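Local coordinates for uroporphyrin-III C-methyltransferase (Pseudomonas denitrificans, PDB 1S4D) that methylates uroporphyrinogen III at C-2 and then C-7 with S-adenosyl-L-methionine, giving precorrin-2 for cobalamin and siroheme synthesis, at the interface of chains A and B. Numbering follows the deposited sequence. Chains: chain A/B, Uroporphyrin-III C-methyltransferase.

Contact 1: the interface of chains A and B. Residues chain A 133, 152-154; chain B 106, 130, 133, 152-154.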
loop_
_atom_site.group_PDB
_atom_site.type_symbol
_atom_site.label_atom_id
_atom_site.label_comp_id
_atom_site.label_asym_id
_atom_site.label_seq_id
_atom_site.Cartn_x
_atom_site.Cartn_y
_atom_site.Cartn_z
ATOM N N ILE A 133 2.413 5.260 0.730
ATOM C CA ILE A 133 0.973 5.426 0.498
ATOM C C ILE A 133 0.227 5.959 1.727
ATOM O O ILE A 133 -0.420 7.014 1.663
ATOM C CB ILE A 133 0.328 4.137 -0.038
ATOM C CG1 ILE A 133 1.047 3.694 -1.310
ATOM C CG2 ILE A 133 -1.131 4.382 -0.320
ATOM C CD1 ILE A 133 0.745 2.273 -1.705
ATOM N N VAL A 152 1.807 5.603 -11.040
ATOM C CA VAL A 152 2.675 6.060 -9.946
ATOM C C VAL A 152 3.858 5.089 -9.878
ATOM O O VAL A 152 3.652 3.859 -9.835
ATOM C CB VAL A 152 2.076 5.854 -8.525
ATOM C CG1 VAL A 152 2.369 7.035 -7.619
ATOM C CG2 VAL A 152 0.612 5.426 -8.528
ATOM N N THR A 153 5.070 5.641 -9.800
ATOM C CA THR A 153 6.290 4.854 -9.563
ATOM C C THR A 153 6.880 5.045 -8.161
ATOM O O THR A 153 7.056 6.173 -7.701
ATOM C CB THR A 153 7.369 5.158 -10.600
ATOM O OG1 THR A 153 6.943 4.675 -11.869
ATOM C CG2 THR A 153 8.627 4.327 -10.304
ATOM N N PHE A 154 7.178 3.932 -7.501
ATOM C CA PHE A 154 7.781 3.939 -6.184
ATOM C C PHE A 154 9.242 3.516 -6.368
ATOM O O PHE A 154 9.550 2.481 -6.979
ATOM C CB PHE A 154 7.029 2.991 -5.228
ATOM C CG PHE A 154 5.571 3.309 -5.077
ATOM C CD1 PHE A 154 4.627 2.765 -5.937
ATOM C CD2 PHE A 154 5.129 4.151 -4.078
ATOM C CE1 PHE A 154 3.268 3.067 -5.777
ATOM C CE2 PHE A 154 3.771 4.466 -3.918
ATOM C CZ PHE A 154 2.854 3.942 -4.752
ATOM N N PHE B 106 -6.156 4.307 -6.785
ATOM C CA PHE B 106 -7.203 4.129 -7.786
ATOM C C PHE B 106 -8.556 3.801 -7.158
ATOM O O PHE B 106 -9.315 3.035 -7.703
ATOM C CB PHE B 106 -6.821 3.060 -8.849
ATOM C CG PHE B 106 -5.456 3.264 -9.447
ATOM C CD1 PHE B 106 -4.411 2.393 -9.142
ATOM C CD2 PHE B 106 -5.195 4.377 -10.252
ATOM C CE1 PHE B 106 -3.107 2.623 -9.660
ATOM C CE2 PHE B 106 -3.912 4.606 -10.780
ATOM C CZ PHE B 106 -2.861 3.726 -10.484
ATOM N N THR B 130 -3.226 -2.414 0.127
ATOM C CA THR B 130 -3.602 -2.335 -1.292
ATOM C C THR B 130 -3.404 -3.664 -2.035
ATOM O O THR B 130 -2.471 -4.433 -1.764
ATOM C CB THR B 130 -2.888 -1.114 -2.001
ATOM O OG1 THR B 130 -3.457 -0.910 -3.307
ATOM C CG2 THR B 130 -1.433 -1.399 -2.318
ATOM N N ILE B 133 0.130 -4.453 -3.390
ATOM C CA ILE B 133 1.247 -4.798 -2.515
ATOM C C ILE B 133 0.870 -5.968 -1.641
ATOM O O ILE B 133 1.515 -7.024 -1.699
ATOM C CB ILE B 133 1.735 -3.608 -1.668
ATOM C CG1 ILE B 133 2.147 -2.440 -2.575
ATOM C CG2 ILE B 133 2.892 -4.026 -0.799
ATOM C CD1 ILE B 133 2.235 -1.084 -1.868
ATOM N N VAL B 152 9.152 0.389 -8.701
ATOM C CA VAL B 152 7.910 -0.269 -9.110
ATOM C C VAL B 152 6.936 0.787 -9.610
ATOM O O VAL B 152 6.775 1.836 -8.968
ATOM C CB VAL B 152 7.129 -0.906 -7.953
ATOM C CG1 VAL B 152 6.451 -2.173 -8.379
ATOM C CG2 VAL B 152 7.959 -1.095 -6.740
ATOM N N THR B 153 6.246 0.469 -10.715
ATOM C CA THR B 153 5.153 1.286 -11.242
ATOM C C THR B 153 3.780 0.650 -11.054
ATOM O O THR B 153 3.563 -0.486 -11.474
ATOM C CB THR B 153 5.382 1.523 -12.716
ATOM O OG1 THR B 153 6.529 2.352 -12.880
ATOM C CG2 THR B 153 4.288 2.368 -13.296
ATOM N N PHE B 154 2.840 1.395 -10.462
ATOM C CA PHE B 154 1.459 0.926 -10.350
ATOM C C PHE B 154 0.655 1.641 -11.427
ATOM O O PHE B 154 0.925 2.810 -11.687
ATOM C CB PHE B 154 0.899 1.274 -8.980
ATOM C CG PHE B 154 1.394 0.403 -7.863
ATOM C CD1 PHE B 154 0.620 0.202 -6.748
ATOM C CD2 PHE B 154 2.642 -0.195 -7.901
ATOM C CE1 PHE B 154 1.099 -0.598 -5.697
ATOM C CE2 PHE B 154 3.119 -0.993 -6.860
ATOM C CZ PHE B 154 2.372 -1.203 -5.784
#
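A:Phe154 and B:Phe154 meet edge to face: CE1 of the A ring stands 3.8 Å above the centre of the B ring, and the planes are turned 66° apart. Beside them the backbones pair as antiparallel strands. The amide N of A:Phe154 donates to B:Val152 O at 2.6 Å, and the twin bond from B:Phe154 N to A:Val152 O measures 2.7 Å. The outer pair, from each Val152 N to the partner's Phe154 O, completes a ladder centred on Thr153. There the two hydroxyls, A:Thr153 OG1 and B:Thr153 OG1, share a hydrogen bond of 2.6 Å whose direction is not settled. Each OG1 lies anti to its own carbonyl carbon (chi1 -68° in both chains), which brings the hydroxyls together across the pairing. The B ring is further placed by its own chain, with B:Ile133 CG1 and B:Val152 CG1 at its edge. Beyond the phenyl rings, A:Ile133 and B:Ile133 point at each other tip to tip, their CD1 methyls 3.7 Å apart. Strand 151-156 of each subunit thus pairs alongside its copy, antiparallel about the dimer two-fold, while the helices starting at residue 131 follow Thr130, a residue of the S-adenosyl-L-homocysteine site.

Contact 2: the interface of chains A and B. Residues chain A 29, 31, 127-129; chain B 28-31, 128-129.
This is an apolar, two-fold symmetric interface, mostly of loops, in which segments 28-31 and 127-129 of the two subunits interlock and are likely to help hold the homodimer together by shape. Neither side offers the other a polar atom within bonding reach. B:Ile129 carries much of the contact: its CD1 methyl lies against the backbone of A:Gly128, 3.7 Å from CA, and also meets the pyrrolidine ring of A:Pro127, where CB is 3.8 Å away. B:Ile129 CG2 touches A:Pro127 CB at 3.9 Å. CG1 of B:Ile129 is anti to the carbonyl carbon (chi1 -57°), and its second torsion of -62° folds CD1 toward the glycine. A:Ile129 repeats this bend, laying its own CD1 beside B:Gly128 CA at 3.8 Å. In both directions the glycine presents its backbone, without a side chain, to the incoming methyl. A:Thr31 comes across B:Ile129 at about a right angle, its CG2 methyl 4.0 Å from the isoleucine CD1. The Thr31 residues of the two chains also face each other in an antiparallel bridge, with their CA atoms 4.1 Å apart. The A:Pro127 ring and B:Leu29 slant across each other, with A:Pro127 CD 4.1 Å from B:Leu29 CD1.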
loop_
_atom_site.group_PDB
_atom_site.type_symbol
_atom_site.label_atom_id
_atom_site.label_comp_id
_atom_site.label_asym_id
_atom_site.label_seq_id
_atom_site.Cartn_x
_atom_site.Cartn_y
_atom_site.Cartn_z
ATOM N N LEU A 29 -2.426 1.793 12.836
ATOM C CA LEU A 29 -2.198 1.417 11.452
ATOM C C LEU A 29 -1.651 -0.015 11.415
ATOM O O LEU A 29 -1.385 -0.535 10.344
ATOM C CB LEU A 29 -1.280 2.394 10.720
ATOM C CG LEU A 29 -1.823 3.810 10.413
ATOM C CD1 LEU A 29 -0.843 4.651 9.588
ATOM C CD2 LEU A 29 -3.210 3.823 9.734
ATOM N N THR A 31 -2.174 -3.953 11.331
ATOM C CA THR A 31 -3.267 -4.829 10.923
ATOM C C THR A 31 -3.638 -5.721 12.097
ATOM O O THR A 31 -2.840 -5.914 13.023
ATOM C CB THR A 31 -2.871 -5.700 9.730
ATOM O OG1 THR A 31 -1.642 -6.378 10.029
ATOM C CG2 THR A 31 -2.561 -4.853 8.507
ATOM N N PRO A 127 1.154 -8.222 5.424
ATOM C CA PRO A 127 1.242 -6.905 4.795
ATOM C C PRO A 127 1.107 -5.757 5.800
ATOM O O PRO A 127 0.471 -5.907 6.844
ATOM C CB PRO A 127 0.045 -6.927 3.857
ATOM C CG PRO A 127 0.010 -8.322 3.428
ATOM C CD PRO A 127 0.265 -9.122 4.668
ATOM N N GLY A 128 1.731 -4.625 5.501
ATOM C CA GLY A 128 1.593 -3.448 6.334
ATOM C C GLY A 128 1.316 -2.211 5.501
ATOM O O GLY A 128 1.390 -2.241 4.276
ATOM N N ILE A 129 0.971 -1.119 6.174
ATOM C CA ILE A 129 0.843 0.169 5.534
ATOM C C ILE A 129 2.247 0.692 5.274
ATOM O O ILE A 129 3.101 0.706 6.173
ATOM C CB ILE A 129 0.112 1.116 6.460
ATOM C CG1 ILE A 129 -1.227 0.506 6.912
ATOM C CG2 ILE A 129 0.033 2.547 5.830
ATOM C CD1 ILE A 129 -2.259 0.271 5.800
ATOM N N GLY B 28 -8.299 -10.084 8.572
ATOM C CA GLY B 28 -7.108 -9.855 9.381
ATOM C C GLY B 28 -6.257 -8.653 8.980
ATOM O O GLY B 28 -5.407 -8.221 9.761
ATOM N N LEU B 29 -6.491 -8.126 7.771
ATOM C CA LEU B 29 -5.696 -7.057 7.158
ATOM C C LEU B 29 -6.331 -5.701 7.403
ATOM O O LEU B 29 -5.778 -4.676 7.015
ATOM C CB LEU B 29 -5.606 -7.267 5.646
ATOM C CG LEU B 29 -4.453 -8.022 4.974
ATOM C CD1 LEU B 29 -3.577 -8.774 5.951
ATOM C CD2 LEU B 29 -4.965 -8.949 3.913
ATOM N N LEU B 30 -7.514 -5.688 8.013
ATOM C CA LEU B 30 -8.047 -4.458 8.573
ATOM C C LEU B 30 -7.003 -3.865 9.523
ATOM O O LEU B 30 -6.279 -4.619 10.189
ATOM C CB LEU B 30 -9.302 -4.783 9.367
ATOM C CG LEU B 30 -10.706 -4.644 8.786
ATOM C CD1 LEU B 30 -10.710 -4.400 7.279
ATOM C CD2 LEU B 30 -11.556 -5.838 9.165
ATOM N N THR B 31 -6.899 -2.542 9.585
ATOM C CA THR B 31 -6.062 -1.885 10.595
ATOM C C THR B 31 -6.862 -1.707 11.867
ATOM O O THR B 31 -8.082 -1.700 11.808
ATOM C CB THR B 31 -5.647 -0.479 10.146
ATOM O OG1 THR B 31 -6.826 0.320 9.902
ATOM C CG2 THR B 31 -4.869 -0.503 8.808
ATOM N N GLY B 128 -5.419 1.598 4.036
ATOM C CA GLY B 128 -5.615 0.160 4.039
ATOM C C GLY B 128 -4.577 -0.574 3.207
ATOM O O GLY B 128 -3.827 0.039 2.466
ATOM N N ILE B 129 -4.521 -1.893 3.336
ATOM C CA ILE B 129 -3.645 -2.694 2.512
ATOM C C ILE B 129 -4.142 -2.680 1.063
ATOM O O ILE B 129 -5.341 -2.895 0.786
ATOM C CB ILE B 129 -3.625 -4.119 3.015
ATOM C CG1 ILE B 129 -3.186 -4.185 4.481
ATOM C CG2 ILE B 129 -2.774 -4.972 2.086
ATOM C CD1 ILE B 129 -1.750 -3.673 4.779
#

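Contact 3: the interface of chains A and B. Residues chain A 145, 251, 254-255, 267, 269; chain B 104, 110, 113-114, 117.
B:Leu114 stands across A:Leu255 at about a right angle, its CD1 methyl 3.6 Å from A:Leu255 CD2. A:Leu255 CD2 also meets B:Ala113 CB at 3.6 Å, one residue earlier on the B helix. CG of A:Leu255 is anti to the carbonyl carbon (chi1 -64°), an arrangement that carries its branched end to the helix, where CD1 lies near B:Gly110 CA. The two branches of B:Leu114 divide their work: CD1 also touches A:Ala254 CB at 3.9 Å, whereas CD2 lies between the imidazole of A:His145, 4.0 Å from CE1, and the poorly ordered A:Asp269, which slants past it. Within chain A, A:Leu251 CD1 lies 3.9 Å above one face of this imidazole, offset toward the rim, and may steady it. An alanine in place of B:Leu114 would probably leave a gap between A:Leu255, A:Ala254 and A:His145, with the imidazole freer to turn. Farther along the helix, B:Val117 CG2 packs on the carbonyl oxygen O of A:Ala254 at 3.5 Å. Helix 109-118 of chain B thereby rests chiefly against helix 252-255 near the C-terminus of chain A, with A:His145 and the tail residues A:Ala267 and A:Asp269 at its sides.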
loop_
_atom_site.group_PDB
_atom_site.type_symbol
_atom_site.label_atom_id
_atom_site.label_comp_id
_atom_site.label_asym_id
_atom_site.label_seq_id
_atom_site.Cartn_x
_atom_site.Cartn_y
_atom_site.Cartn_z
ATOM N N HIS A 145 -4.908 10.229 -8.289
ATOM C CA HIS A 145 -6.093 11.057 -8.368
ATOM C C HIS A 145 -6.454 11.189 -9.839
ATOM O O HIS A 145 -5.600 11.524 -10.651
ATOM C CB HIS A 145 -5.833 12.428 -7.734
ATOM C CG HIS A 145 -7.064 13.277 -7.613
ATOM N ND1 HIS A 145 -8.110 12.954 -6.776
ATOM C CD2 HIS A 145 -7.435 14.405 -8.259
ATOM C CE1 HIS A 145 -9.064 13.859 -6.899
ATOM N NE2 HIS A 145 -8.681 14.746 -7.795
ATOM N N LEU A 251 -2.915 19.020 -3.858
ATOM C CA LEU A 251 -4.067 18.583 -3.068
ATOM C C LEU A 251 -3.869 18.682 -1.553
ATOM O O LEU A 251 -4.829 18.601 -0.778
ATOM C CB LEU A 251 -4.434 17.148 -3.412
ATOM C CG LEU A 251 -4.989 16.881 -4.811
ATOM C CD1 LEU A 251 -4.956 15.399 -5.091
ATOM C CD2 LEU A 251 -6.402 17.442 -4.960
ATOM N N ALA A 254 -5.914 21.052 0.249
ATOM C CA ALA A 254 -7.331 20.697 0.262
ATOM C C ALA A 254 -7.653 19.434 1.054
ATOM O O ALA A 254 -8.794 19.249 1.471
ATOM C CB ALA A 254 -7.854 20.560 -1.143
ATOM N N LEU A 255 -6.678 18.559 1.271
ATOM C CA LEU A 255 -6.995 17.281 1.906
ATOM C C LEU A 255 -6.252 17.023 3.198
ATOM O O LEU A 255 -6.211 15.891 3.677
ATOM C CB LEU A 255 -6.748 16.134 0.929
ATOM C CG LEU A 255 -7.630 16.126 -0.310
ATOM C CD1 LEU A 255 -7.427 14.807 -1.020
ATOM C CD2 LEU A 255 -9.118 16.356 0.010
ATOM N N ALA A 267 -8.989 24.078 1.306
ATOM C CA ALA A 267 -9.354 24.772 0.065
ATOM C C ALA A 267 -10.007 23.850 -0.980
ATOM O O ALA A 267 -10.300 22.693 -0.683
ATOM C CB ALA A 267 -8.114 25.447 -0.518
ATOM N N ASP A 269 -9.685 22.272 -5.135
ATOM C CA ASP A 269 -8.503 21.647 -5.790
ATOM C C ASP A 269 -7.492 22.495 -6.607
ATOM O O ASP A 269 -6.435 22.818 -6.063
ATOM C CB ASP A 269 -8.838 20.301 -6.491
ATOM C CG ASP A 269 -10.295 20.196 -6.979
ATOM O OD1 ASP A 269 -11.222 20.781 -6.367
ATOM O OD2 ASP A 269 -10.597 19.510 -7.977
ATOM N N PHE B 104 -6.814 5.700 -1.368
ATOM C CA PHE B 104 -6.122 6.609 -2.281
ATOM C C PHE B 104 -5.418 5.919 -3.460
ATOM O O PHE B 104 -4.775 6.584 -4.286
ATOM C CB PHE B 104 -5.144 7.515 -1.527
ATOM C CG PHE B 104 -5.804 8.644 -0.737
ATOM C CD1 PHE B 104 -5.054 9.392 0.166
ATOM C CD2 PHE B 104 -7.162 8.968 -0.906
ATOM C CE1 PHE B 104 -5.624 10.432 0.886
ATOM C CE2 PHE B 104 -7.754 10.023 -0.178
ATOM C CZ PHE B 104 -6.986 10.751 0.704
ATOM N N GLY B 110 -9.736 10.600 -3.003
ATOM C CA GLY B 110 -9.518 12.025 -3.199
ATOM C C GLY B 110 -10.771 12.780 -3.607
ATOM O O GLY B 110 -11.100 13.790 -2.981
ATOM N N ALA B 113 -13.237 12.897 -0.574
ATOM C CA ALA B 113 -12.773 13.853 0.416
ATOM C C ALA B 113 -12.992 15.276 -0.086
ATOM O O ALA B 113 -13.442 16.145 0.656
ATOM C CB ALA B 113 -11.289 13.610 0.749
ATOM N N LEU B 114 -12.695 15.496 -1.363
ATOM C CA LEU B 114 -12.849 16.817 -1.967
ATOM C C LEU B 114 -14.298 17.267 -1.885
ATOM O O LEU B 114 -14.580 18.418 -1.546
ATOM C CB LEU B 114 -12.390 16.786 -3.412
ATOM C CG LEU B 114 -11.295 17.709 -3.944
ATOM C CD1 LEU B 114 -10.211 18.088 -2.927
ATOM C CD2 LEU B 114 -10.689 17.067 -5.214
ATOM N N VAL B 117 -14.993 18.213 1.764
ATOM C CA VAL B 117 -14.506 19.549 2.066
ATOM C C VAL B 117 -15.432 20.666 1.531
ATOM O O VAL B 117 -15.829 21.564 2.279
ATOM C CB VAL B 117 -13.062 19.741 1.581
ATOM C CG1 VAL B 117 -12.662 21.197 1.691
ATOM C CG2 VAL B 117 -12.127 18.868 2.393
#

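Contacts 1 and 2 have C-alpha centres about 16 Å apart and are joined directly in sequence, since segment 127-129 of contact 2 runs through Thr130 into the helix bearing Ile133 of contact 1. Contact 3 shares no residue with either; its centre lies about 19 Å from contact 1 and 23 Å from contact 2. In chain B, Phe104 and Phe106 lie at the margins of contacts 3 and 1. Strand pairing, loop interlock and helix packing thus brace different parts of the homodimer. Through Thr130 the interface runs close to the methyl-donor site; the structure alone does not show whether the two are coupled.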